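PDB 6BLD: cytochrome P450 268A2 Cyp268A2 from Mycobacterium marinum, which binds protoporphyrin IX containing iron within a cytochrome P450 fold, together with (3E,5E)-6,10-dimethylundeca-3,5,9-trien-2-one. Local coordinates for residues D263-T268 and A380-I385; L273-D278 and E299-W304; D131-N136 and I163-D168. All blocks are in the same frame, centred on the assembly; numbering follows the deposited sequence.

Contact 1. Residues D263-T268 and A380-I385; sequences DTTRQT and AQLRAI. With HEM (protoporphyrin IX containing Fe), chain B.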
loop_
_atom_site.group_PDB
_atom_site.type_symbol
_atom_site.label_atom_id
_atom_site.label_comp_id
_atom_site.label_asym_id
_atom_site.label_seq_id
_atom_site.Cartn_x
_atom_site.Cartn_y
_atom_site.Cartn_z
ATOM N N ASP A 263 2.578 6.087 0.620
ATOM C CA ASP A 263 2.229 5.732 -0.753
ATOM C C ASP A 263 0.788 5.247 -0.867
ATOM O O ASP A 263 0.080 5.621 -1.808
ATOM C CB ASP A 263 3.191 4.666 -1.276
ATOM C CG ASP A 263 4.637 5.126 -1.267
ATOM O OD1 ASP A 263 4.896 6.293 -0.898
ATOM O OD2 ASP A 263 5.515 4.318 -1.634
ATOM N N THR A 264 0.339 4.416 0.074
ATOM C CA THR A 264 -0.985 3.811 -0.040
ATOM C C THR A 264 -2.089 4.860 0.038
ATOM O O THR A 264 -2.962 4.924 -0.835
ATOM C CB THR A 264 -1.174 2.757 1.050
ATOM O OG1 THR A 264 -0.955 3.357 2.332
ATOM C CG2 THR A 264 -0.193 1.613 0.857
ATOM N N THR A 265 -2.071 5.686 1.087
ATOM C CA THR A 265 -3.103 6.709 1.241
ATOM C C THR A 265 -3.038 7.730 0.113
ATOM O O THR A 265 -4.077 8.188 -0.379
ATOM C CB THR A 265 -2.956 7.399 2.597
ATOM O OG1 THR A 265 -2.854 6.407 3.624
ATOM C CG2 THR A 265 -4.157 8.296 2.880
ATOM N N ARG A 266 -1.826 8.095 -0.311
ATOM C CA ARG A 266 -1.676 9.074 -1.382
ATOM C C ARG A 266 -2.333 8.592 -2.670
ATOM O O ARG A 266 -3.002 9.370 -3.362
ATOM C CB ARG A 266 -0.192 9.373 -1.599
ATOM C CG ARG A 266 0.193 9.821 -2.997
ATOM C CD ARG A 266 1.708 9.941 -3.096
ATOM N NE ARG A 266 2.154 10.467 -4.382
ATOM C CZ ARG A 266 3.320 11.080 -4.571
ATOM N NH1 ARG A 266 4.155 11.246 -3.553
ATOM N NH2 ARG A 266 3.650 11.528 -5.774
ATOM N N GLN A 267 -2.174 7.308 -3.002
ATOM C CA GLN A 267 -2.795 6.793 -4.218
ATOM C C GLN A 267 -4.305 6.660 -4.056
ATOM O O GLN A 267 -5.059 6.920 -5.001
ATOM C CB GLN A 267 -2.177 5.450 -4.610
ATOM C CG GLN A 267 -0.665 5.473 -4.816
ATOM C CD GLN A 267 -0.181 6.671 -5.617
ATOM O OE1 GLN A 267 -0.816 7.091 -6.584
ATOM N NE2 GLN A 267 0.962 7.218 -5.220
ATOM N N THR A 268 -4.765 6.259 -2.868
ATOM C CA THR A 268 -6.201 6.135 -2.638
ATOM C C THR A 268 -6.906 7.481 -2.764
ATOM O O THR A 268 -8.046 7.542 -3.238
ATOM C CB THR A 268 -6.465 5.519 -1.261
ATOM O OG1 THR A 268 -5.741 4.287 -1.141
ATOM C CG2 THR A 268 -7.949 5.241 -1.070
ATOM N N ALA A 380 -9.239 7.523 8.789
ATOM C CA ALA A 380 -9.409 8.872 9.321
ATOM C C ALA A 380 -8.899 9.919 8.340
ATOM O O ALA A 380 -9.477 11.006 8.224
ATOM C CB ALA A 380 -8.696 9.000 10.667
ATOM N N GLN A 381 -7.819 9.608 7.620
ATOM C CA GLN A 381 -7.288 10.554 6.641
ATOM C C GLN A 381 -8.230 10.715 5.454
ATOM O O GLN A 381 -8.442 11.834 4.972
ATOM C CB GLN A 381 -5.906 10.100 6.172
ATOM C CG GLN A 381 -4.833 10.177 7.241
ATOM C CD GLN A 381 -3.451 9.902 6.688
ATOM O OE1 GLN A 381 -3.033 10.503 5.698
ATOM N NE2 GLN A 381 -2.734 8.983 7.324
ATOM N N LEU A 382 -8.809 9.607 4.976
ATOM C CA LEU A 382 -9.696 9.668 3.818
ATOM C C LEU A 382 -11.006 10.365 4.158
ATOM O O LEU A 382 -11.551 11.104 3.333
ATOM C CB LEU A 382 -9.961 8.266 3.273
ATOM C CG LEU A 382 -8.713 7.424 3.002
ATOM C CD1 LEU A 382 -9.069 5.955 2.822
ATOM C CD2 LEU A 382 -7.957 7.969 1.799
ATOM N N ARG A 383 -11.537 10.128 5.354
ATOM C CA ARG A 383 -12.733 10.847 5.784
ATOM C C ARG A 383 -12.478 12.348 5.857
ATOM O O ARG A 383 -13.337 13.155 5.476
ATOM C CB ARG A 383 -13.204 10.317 7.144
ATOM C CG ARG A 383 -13.749 8.894 7.118
ATOM C CD ARG A 383 -14.481 8.563 8.417
ATOM N NE ARG A 383 -13.695 8.926 9.593
ATOM C CZ ARG A 383 -12.925 8.079 10.269
ATOM N NH1 ARG A 383 -12.832 6.813 9.887
ATOM N NH2 ARG A 383 -12.244 8.501 11.326
ATOM N N ALA A 384 -11.300 12.743 6.341
ATOM C CA ALA A 384 -11.012 14.157 6.542
ATOM C C ALA A 384 -10.736 14.877 5.228
ATOM O O ALA A 384 -11.239 15.986 5.012
ATOM C CB ALA A 384 -9.829 14.320 7.495
ATOM N N ILE A 385 -9.946 14.270 4.338
ATOM C CA ILE A 385 -9.548 14.966 3.117
ATOM C C ILE A 385 -10.717 15.064 2.142
ATOM O O ILE A 385 -10.873 16.072 1.442
ATOM C CB ILE A 385 -8.321 14.285 2.481
ATOM C CG1 ILE A 385 -7.717 15.177 1.392
ATOM C CG2 ILE A 385 -8.671 12.909 1.925
ATOM C CD1 ILE A 385 -7.135 16.471 1.919
HETATM C CHA HEM B . 0.440 -3.645 6.125
HETATM C CHB HEM B . 1.336 0.806 7.845
HETATM C CHC HEM B . -2.206 2.601 5.048
HETATM C CHD HEM B . -2.442 -1.685 2.758
HETATM C C1A HEM B . 0.989 -2.604 6.844
HETATM C C2A HEM B . 2.060 -2.699 7.817
HETATM C C3A HEM B . 2.304 -1.476 8.291
HETATM C C4A HEM B . 1.401 -0.552 7.635
HETATM C CMA HEM B . 3.365 -1.108 9.352
HETATM C CAA HEM B . 2.781 -3.997 8.238
HETATM C CBA HEM B . 1.934 -4.704 9.292
HETATM C CGA HEM B . 2.508 -6.064 9.592
HETATM O O1A HEM B . 2.164 -6.637 10.659
HETATM O O2A HEM B . 3.315 -6.572 8.772
HETATM C C1B HEM B . 0.417 1.669 7.291
HETATM C C2B HEM B . 0.215 3.047 7.676
HETATM C C3B HEM B . -0.757 3.560 6.924
HETATM C C4B HEM B . -1.217 2.519 6.011
HETATM C CMB HEM B . 0.984 3.806 8.779
HETATM C CAB HEM B . -1.235 5.024 7.069
HETATM C CBB HEM B . -2.280 5.516 6.405
HETATM C C1C HEM B . -2.587 1.591 4.183
HETATM C C2C HEM B . -3.635 1.667 3.181
HETATM C C3C HEM B . -3.687 0.479 2.548
HETATM C C4C HEM B . -2.688 -0.383 3.137
HETATM C CMC HEM B . -4.488 2.933 2.928
HETATM C CAC HEM B . -4.612 -0.011 1.409
HETATM C CBC HEM B . -5.696 0.652 0.996
HETATM C C1D HEM B . -1.702 -2.602 3.470
HETATM C C2D HEM B . -1.554 -4.009 3.163
HETATM C C3D HEM B . -0.757 -4.554 4.089
HETATM C C4D HEM B . -0.373 -3.509 5.021
HETATM C CMD HEM B . -2.208 -4.734 1.967
HETATM C CAD HEM B . -0.326 -6.037 4.164
HETATM C CBD HEM B . -1.466 -6.859 4.759
HETATM C CGD HEM B . -1.108 -8.323 4.800
HETATM O O1D HEM B . -1.973 -9.137 5.216
HETATM O O2D HEM B . 0.034 -8.679 4.415
HETATM N NA HEM B . 0.612 -1.276 6.759
HETATM N NB HEM B . -0.473 1.380 6.273
HETATM N NC HEM B . -2.034 0.326 4.126
HETATM N ND HEM B . -0.970 -2.334 4.608
HETATM FE FE HEM B . -0.897 -0.534 5.587
#
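Thr265 splits its two branches between the facing helix and the haem. Its methyl CG2 meets helix 375-392, lying 3.8 Å from Gln381 OE1 and 4.0 Å from Leu382 CD2. Its hydroxyl OG1 comes close to the vinyl carbon CBB of the haem, at 3.0 Å. The torsion explains the split: with chi1 at -50°, CG2 is anti to the backbone N and OG1 lies beside it. Gln381 crosses Thr265 at about a right angle. Its extended chain carries NE2 to the same vinyl group, 3.6 Å from CBB. Leu382 CD2 also touches Thr268 CG2 at 4.0 Å. Thr268 OG1 is turned back on its own helix, where it bonds to Thr264 O at 2.9 Å from above the carbonyl plane. Thr264 lies over the haem itself, with OG1 3.0 Å from pyrrole carbon C1C; that hydroxyl is bonded to Ala260 O. No hydrogen bond joins the two segments. The helices run roughly parallel, 32° apart, and the axes of the two segments come within 10.6 Å at their closest. This is the pairing of the I-helix and L-helix in the P450 core, and Asp263-Thr264 is the acid-alcohol pair characteristic of the I-helix.

Contact 2. Residues L273-D278 and E299-W304; sequences LKALTD and EELVRW
Ala275 has the most surface buried here, and its methyl touches both Trp304 and Leu301. CB lies over one face of the Trp304 indole, at the five-membered ring. It is 3.6 Å from Trp304 CD1 and 3.7 Å from Trp304 NE1. Leu301 adds a looser touch: its branch CD2 is 4.3 Å from Ala275 CB. The leucine CB does not aim at helix 247-278, but the end of the side chain bends nearer to it. Trp304 has CG anti to the backbone N, chi1 -169°, and this swings the indole across to the alanine. Phe279 meets the same indole with its ring plane at about 85°. Beyond the pair, Phe386 of helix 375-392 packs on both Leu301 and Leu276.

Glu300 and Arg303 have their polar partners away from this contact. Arg303 and Glu300 form a salt bridge one turn apart. Arg303 NH2 bonds to Glu300 OE1 at 3.0 Å, within the guanidinium plane but from above the carboxylate plane. Arg303 NE stands 2.9 Å from Glu300 OE2, though as a hydrogen bond this is weak. Glu300 is also bridged to Arg356, and Arg303 makes a cation-pi contact with Trp341. Arg303 NH2 lies at the edge of the Trp304 ring, in its plane. The spacing of Glu300 and Arg303 is that of the ExxR motif of the K-helix in cytochromes P450.

No hydrogen bond or salt bridge crosses between 273-278 and 299-304. The end of the I-helix therefore meets the K-helix through a small methyl, an indole face and a leucine branch, so the pairing here probably rests on fit rather than polar bonding.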
loop_
_atom_site.group_PDB
_atom_site.type_symbol
_atom_site.label_atom_id
_atom_site.label_comp_id
_atom_site.label_asym_id
_atom_site.label_seq_id
_atom_site.Cartn_x
_atom_site.Cartn_y
_atom_site.Cartn_z
ATOM N N LEU A 273 -10.636 10.744 -5.992
ATOM C CA LEU A 273 -11.141 11.926 -6.685
ATOM C C LEU A 273 -11.576 11.584 -8.103
ATOM O O LEU A 273 -12.605 12.075 -8.581
ATOM C CB LEU A 273 -10.078 13.024 -6.699
ATOM C CG LEU A 273 -10.500 14.342 -7.352
ATOM C CD1 LEU A 273 -11.460 15.105 -6.448
ATOM C CD2 LEU A 273 -9.287 15.194 -7.694
ATOM N N LYS A 274 -10.804 10.737 -8.790
ATOM C CA LYS A 274 -11.184 10.310 -10.132
ATOM C C LYS A 274 -12.452 9.466 -10.103
ATOM O O LYS A 274 -13.298 9.577 -10.999
ATOM C CB LYS A 274 -10.033 9.536 -10.777
ATOM C CG LYS A 274 -10.346 8.984 -12.159
ATOM C CD LYS A 274 -10.657 10.100 -13.145
ATOM C CE LYS A 274 -10.696 9.578 -14.571
ATOM N NZ LYS A 274 -9.817 8.388 -14.742
ATOM N N ALA A 275 -12.605 8.620 -9.080
ATOM C CA ALA A 275 -13.816 7.814 -8.957
ATOM C C ALA A 275 -15.039 8.689 -8.712
ATOM O O ALA A 275 -16.112 8.437 -9.272
ATOM C CB ALA A 275 -13.654 6.790 -7.835
ATOM N N LEU A 276 -14.899 9.718 -7.872
ATOM C CA LEU A 276 -16.000 10.653 -7.664
ATOM C C LEU A 276 -16.331 11.416 -8.940
ATOM O O LEU A 276 -17.498 11.752 -9.177
ATOM C CB LEU A 276 -15.660 11.625 -6.535
ATOM C CG LEU A 276 -15.529 11.022 -5.133
ATOM C CD1 LEU A 276 -15.219 12.106 -4.113
ATOM C CD2 LEU A 276 -16.792 10.264 -4.750
ATOM N N THR A 277 -15.325 11.696 -9.772
ATOM C CA THR A 277 -15.577 12.367 -11.043
ATOM C C THR A 277 -16.263 11.434 -12.033
ATOM O O THR A 277 -17.165 11.851 -12.768
ATOM C CB THR A 277 -14.265 12.897 -11.627
ATOM O OG1 THR A 277 -13.665 13.815 -10.706
ATOM C CG2 THR A 277 -14.511 13.604 -12.952
ATOM N N ASP A 278 -15.849 10.165 -12.063
ATOM C CA ASP A 278 -16.425 9.201 -12.990
ATOM C C ASP A 278 -17.819 8.749 -12.580
ATOM O O ASP A 278 -18.555 8.217 -13.418
ATOM C CB ASP A 278 -15.505 7.984 -13.119
ATOM C CG ASP A 278 -14.169 8.325 -13.748
ATOM O OD1 ASP A 278 -14.071 9.388 -14.395
ATOM O OD2 ASP A 278 -13.217 7.530 -13.597
ATOM N N GLU A 299 -14.694 2.775 2.592
ATOM C CA GLU A 299 -14.355 1.373 2.360
ATOM C C GLU A 299 -14.406 1.028 0.877
ATOM O O GLU A 299 -13.593 0.232 0.389
ATOM C CB GLU A 299 -15.293 0.464 3.155
ATOM C CG GLU A 299 -15.016 0.438 4.646
ATOM C CD GLU A 299 -13.533 0.408 4.961
ATOM O OE1 GLU A 299 -12.865 -0.599 4.639
ATOM O OE2 GLU A 299 -13.031 1.399 5.529
ATOM N N GLU A 300 -15.354 1.615 0.140
ATOM C CA GLU A 300 -15.428 1.358 -1.293
ATOM C C GLU A 300 -14.349 2.112 -2.059
ATOM O O GLU A 300 -13.830 1.601 -3.056
ATOM C CB GLU A 300 -16.820 1.715 -1.818
ATOM C CG GLU A 300 -16.954 1.605 -3.330
ATOM C CD GLU A 300 -17.327 0.204 -3.789
ATOM O OE1 GLU A 300 -17.670 0.033 -4.978
ATOM O OE2 GLU A 300 -17.274 -0.730 -2.964
ATOM N N LEU A 301 -13.971 3.304 -1.595
ATOM C CA LEU A 301 -12.867 4.022 -2.226
ATOM C C LEU A 301 -11.562 3.249 -2.085
ATOM O O LEU A 301 -10.715 3.276 -2.983
ATOM C CB LEU A 301 -12.731 5.416 -1.618
ATOM C CG LEU A 301 -13.797 6.434 -2.026
ATOM C CD1 LEU A 301 -13.565 7.759 -1.324
ATOM C CD2 LEU A 301 -13.815 6.619 -3.534
ATOM N N VAL A 302 -11.379 2.567 -0.953
ATOM C CA VAL A 302 -10.216 1.703 -0.775
ATOM C C VAL A 302 -10.311 0.489 -1.686
ATOM O O VAL A 302 -9.329 0.094 -2.323
ATOM C CB VAL A 302 -10.080 1.294 0.703
ATOM C CG1 VAL A 302 -9.087 0.154 0.849
ATOM C CG2 VAL A 302 -9.671 2.473 1.554
ATOM N N ARG A 303 -11.494 -0.121 -1.751
ATOM C CA ARG A 303 -11.718 -1.216 -2.688
ATOM C C ARG A 303 -11.467 -0.776 -4.125
ATOM O O ARG A 303 -10.846 -1.505 -4.912
ATOM C CB ARG A 303 -13.151 -1.749 -2.547
ATOM C CG ARG A 303 -13.500 -2.851 -3.540
ATOM C CD ARG A 303 -15.015 -3.063 -3.677
ATOM N NE ARG A 303 -15.602 -2.231 -4.727
ATOM C CZ ARG A 303 -15.382 -2.377 -6.033
ATOM N NH1 ARG A 303 -14.595 -3.347 -6.484
ATOM N NH2 ARG A 303 -15.965 -1.554 -6.895
ATOM N N TRP A 304 -11.960 0.410 -4.481
ATOM C CA TRP A 304 -11.791 0.921 -5.835
ATOM C C TRP A 304 -10.326 1.190 -6.148
ATOM O O TRP A 304 -9.859 0.900 -7.256
ATOM C CB TRP A 304 -12.620 2.192 -6.020
ATOM C CG TRP A 304 -12.723 2.647 -7.444
ATOM C CD1 TRP A 304 -11.962 3.599 -8.058
ATOM C CD2 TRP A 304 -13.643 2.169 -8.434
ATOM N NE1 TRP A 304 -12.352 3.744 -9.368
ATOM C CE2 TRP A 304 -13.381 2.878 -9.624
ATOM C CE3 TRP A 304 -14.663 1.212 -8.430
ATOM C CZ2 TRP A 304 -14.101 2.660 -10.796
ATOM C CZ3 TRP A 304 -15.376 0.997 -9.595
ATOM C CH2 TRP A 304 -15.091 1.718 -10.762
#

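Contact 3. Residues D131-N136 and I163-D168; sequences DSIKIN and IRTLSD
Asn136 and Asp168 make the one direct hydrogen bond between these segments. The side chains come from opposite directions. Asn136 ND2 donates to Asp168 OD2 at 3.2 Å with an N-H...acceptor angle of 144°. The acceptor lies in the amide plane and is met almost head-on to its C-O bond. The amide and carboxylate planes are not far from parallel. Arg164 lies against the same amide. Its CD is 3.6 Å from Asn136 OD1, which sits at the guanidinium edge, near its plane. The amide and guanidinium planes are almost perpendicular. A separate apolar touch joins Ile133 and Thr165, which cross at about a right angle: Ile133 CG1 is 3.7 Å from Thr165 CG2. With chi1 at -49°, Thr165 CG2 stands anti to the backbone N and is presented to Ile133. Both Thr165 and Ile133 also pack on Leu377 of helix 375-392.

Waters form the next shell. One donates to Ser132 OG at 2.8 Å and to Asp168 OD2 at 3.1 Å. Another spans Asn136 OD1 and Asp168 OD2, 3.0 Å from the latter. A third donates to Thr165 OG1 at 2.8 Å, but its very short distance to the asparagine amide is doubtful. Further out, Arg177 forms a salt bridge with Asp168 OD1, Leu161 O takes a hydrogen bond from Thr165 OG1, and Ile129 O binds Ser132 OG.

The helices run antiparallel, 143° apart, as helices D and E do in the core bundle of cytochromes P450. Their contact is apolar beside helix 375-392 and hydrated round Asp168. OD2 of that residue accepts from one amide and two waters while OD1 faces an arginine, which should stabilise its negative charge.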
loop_
_atom_site.group_PDB
_atom_site.type_symbol
_atom_site.label_atom_id
_atom_site.label_comp_id
_atom_site.label_asym_id
_atom_site.label_seq_id
_atom_site.Cartn_x
_atom_site.Cartn_y
_atom_site.Cartn_z
ATOM N N ASP A 131 -8.408 15.270 15.189
ATOM C CA ASP A 131 -8.590 16.702 14.984
ATOM C C ASP A 131 -7.394 17.314 14.263
ATOM O O ASP A 131 -7.561 18.200 13.416
ATOM C CB ASP A 131 -8.828 17.400 16.323
ATOM C CG ASP A 131 -10.266 17.285 16.789
ATOM O OD1 ASP A 131 -11.157 17.833 16.107
ATOM O OD2 ASP A 131 -10.505 16.648 17.836
ATOM N N SER A 132 -6.181 16.853 14.579
ATOM C CA SER A 132 -5.001 17.341 13.872
ATOM C C SER A 132 -5.010 16.908 12.411
ATOM O O SER A 132 -4.536 17.649 11.543
ATOM C CB SER A 132 -3.730 16.853 14.566
ATOM O OG SER A 132 -3.506 15.478 14.310
ATOM N N ILE A 133 -5.538 15.717 12.124
ATOM C CA ILE A 133 -5.700 15.293 10.737
ATOM C C ILE A 133 -6.734 16.163 10.035
ATOM O O ILE A 133 -6.553 16.559 8.877
ATOM C CB ILE A 133 -6.075 13.800 10.678
ATOM C CG1 ILE A 133 -4.943 12.945 11.249
ATOM C CG2 ILE A 133 -6.403 13.380 9.250
ATOM C CD1 ILE A 133 -5.309 11.488 11.431
ATOM N N LYS A 134 -7.830 16.484 10.729
ATOM C CA LYS A 134 -8.841 17.365 10.154
ATOM C C LYS A 134 -8.289 18.767 9.931
ATOM O O LYS A 134 -8.629 19.428 8.942
ATOM C CB LYS A 134 -10.070 17.413 11.061
ATOM C CG LYS A 134 -10.874 16.123 11.101
ATOM C CD LYS A 134 -11.992 16.214 12.126
ATOM C CE LYS A 134 -12.997 15.087 11.956
ATOM N NZ LYS A 134 -13.518 14.610 13.267
ATOM N N ILE A 135 -7.436 19.240 10.841
ATOM C CA ILE A 135 -6.858 20.572 10.695
ATOM C C ILE A 135 -5.857 20.595 9.546
ATOM O O ILE A 135 -5.773 21.575 8.796
ATOM C CB ILE A 135 -6.229 21.023 12.027
ATOM C CG1 ILE A 135 -7.325 21.406 13.025
ATOM C CG2 ILE A 135 -5.282 22.197 11.820
ATOM C CD1 ILE A 135 -6.929 21.227 14.477
ATOM N N ASN A 136 -5.096 19.511 9.372
ATOM C CA ASN A 136 -4.188 19.425 8.232
ATOM C C ASN A 136 -4.960 19.316 6.922
ATOM O O ASN A 136 -4.582 19.933 5.920
ATOM C CB ASN A 136 -3.240 18.238 8.399
ATOM C CG ASN A 136 -2.029 18.575 9.247
ATOM O OD1 ASN A 136 -1.582 19.721 9.281
ATOM N ND2 ASN A 136 -1.486 17.574 9.933
ATOM N N ILE A 163 1.906 12.626 4.400
ATOM C CA ILE A 163 3.212 12.941 4.974
ATOM C C ILE A 163 3.057 13.806 6.221
ATOM O O ILE A 163 3.811 13.657 7.190
ATOM C CB ILE A 163 4.128 13.602 3.924
ATOM C CG1 ILE A 163 5.533 13.803 4.497
ATOM C CG2 ILE A 163 3.556 14.923 3.438
ATOM C CD1 ILE A 163 6.234 12.514 4.880
ATOM N N ARG A 164 2.073 14.708 6.227
ATOM C CA ARG A 164 1.829 15.514 7.419
ATOM C C ARG A 164 1.357 14.648 8.578
ATOM O O ARG A 164 1.830 14.802 9.709
ATOM C CB ARG A 164 0.808 16.609 7.113
ATOM C CG ARG A 164 1.358 17.744 6.273
ATOM C CD ARG A 164 0.567 19.017 6.496
ATOM N NE ARG A 164 0.731 19.964 5.398
ATOM C CZ ARG A 164 0.165 21.166 5.361
ATOM N NH1 ARG A 164 -0.604 21.566 6.364
ATOM N NH2 ARG A 164 0.366 21.965 4.322
ATOM N N THR A 165 0.429 13.725 8.311
ATOM C CA THR A 165 -0.037 12.817 9.352
ATOM C C THR A 165 1.079 11.890 9.815
ATOM O O THR A 165 1.233 11.643 11.017
ATOM C CB THR A 165 -1.228 12.003 8.843
ATOM O OG1 THR A 165 -2.192 12.880 8.250
ATOM C CG2 THR A 165 -1.874 11.237 9.983
ATOM N N LEU A 166 1.869 11.368 8.874
ATOM C CA LEU A 166 2.983 10.495 9.230
ATOM C C LEU A 166 4.023 11.241 10.056
ATOM O O LEU A 166 4.415 10.790 11.139
ATOM C CB LEU A 166 3.613 9.915 7.961
ATOM C CG LEU A 166 4.755 8.900 8.081
ATOM C CD1 LEU A 166 6.022 9.544 8.631
ATOM C CD2 LEU A 166 4.337 7.713 8.935
ATOM N N SER A 167 4.477 12.395 9.560
ATOM C CA SER A 167 5.548 13.120 10.236
ATOM C C SER A 167 5.110 13.643 11.598
ATOM O O SER A 167 5.939 13.761 12.508
ATOM C CB SER A 167 6.037 14.273 9.360
ATOM O OG SER A 167 6.233 13.849 8.022
ATOM N N ASP A 168 3.824 13.964 11.761
ATOM C CA ASP A 168 3.344 14.409 13.065
ATOM C C ASP A 168 3.424 13.287 14.092
ATOM O O ASP A 168 3.704 13.534 15.271
ATOM C CB ASP A 168 1.910 14.928 12.951
ATOM C CG ASP A 168 1.845 16.362 12.465
ATOM O OD1 ASP A 168 2.872 17.067 12.547
ATOM O OD2 ASP A 168 0.765 16.784 12.001
HETATM O O HOH W 1 -1.575 14.792 12.463
HETATM O O HOH W 2 -2.434 15.292 9.690
HETATM O O HOH W 3 1.430 18.901 10.042
#

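Overall arrangement
Contacts 1 and 2 are buried, while contact 3 is partly exposed. Helix 247-278 serves the first two: it meets helix 375-392 beside the haem in contact 1 and helix 290-305 near its own C-terminal end in contact 2. Their centres are 11 Å apart, and they touch where Leu382 CD1 lies 3.8 Å from Val302 CG2. Contact 3 borders segment 380-385, where Ile133 CG2 packs on Gln381 CA and Ala384 CB. Contacts 2 and 3 do not touch; their nearest atoms are about 14 Å apart. The chemistry follows depth. Neither buried contact has a crossing hydrogen bond, whereas contact 3 uses an amide, a carboxylate and waters.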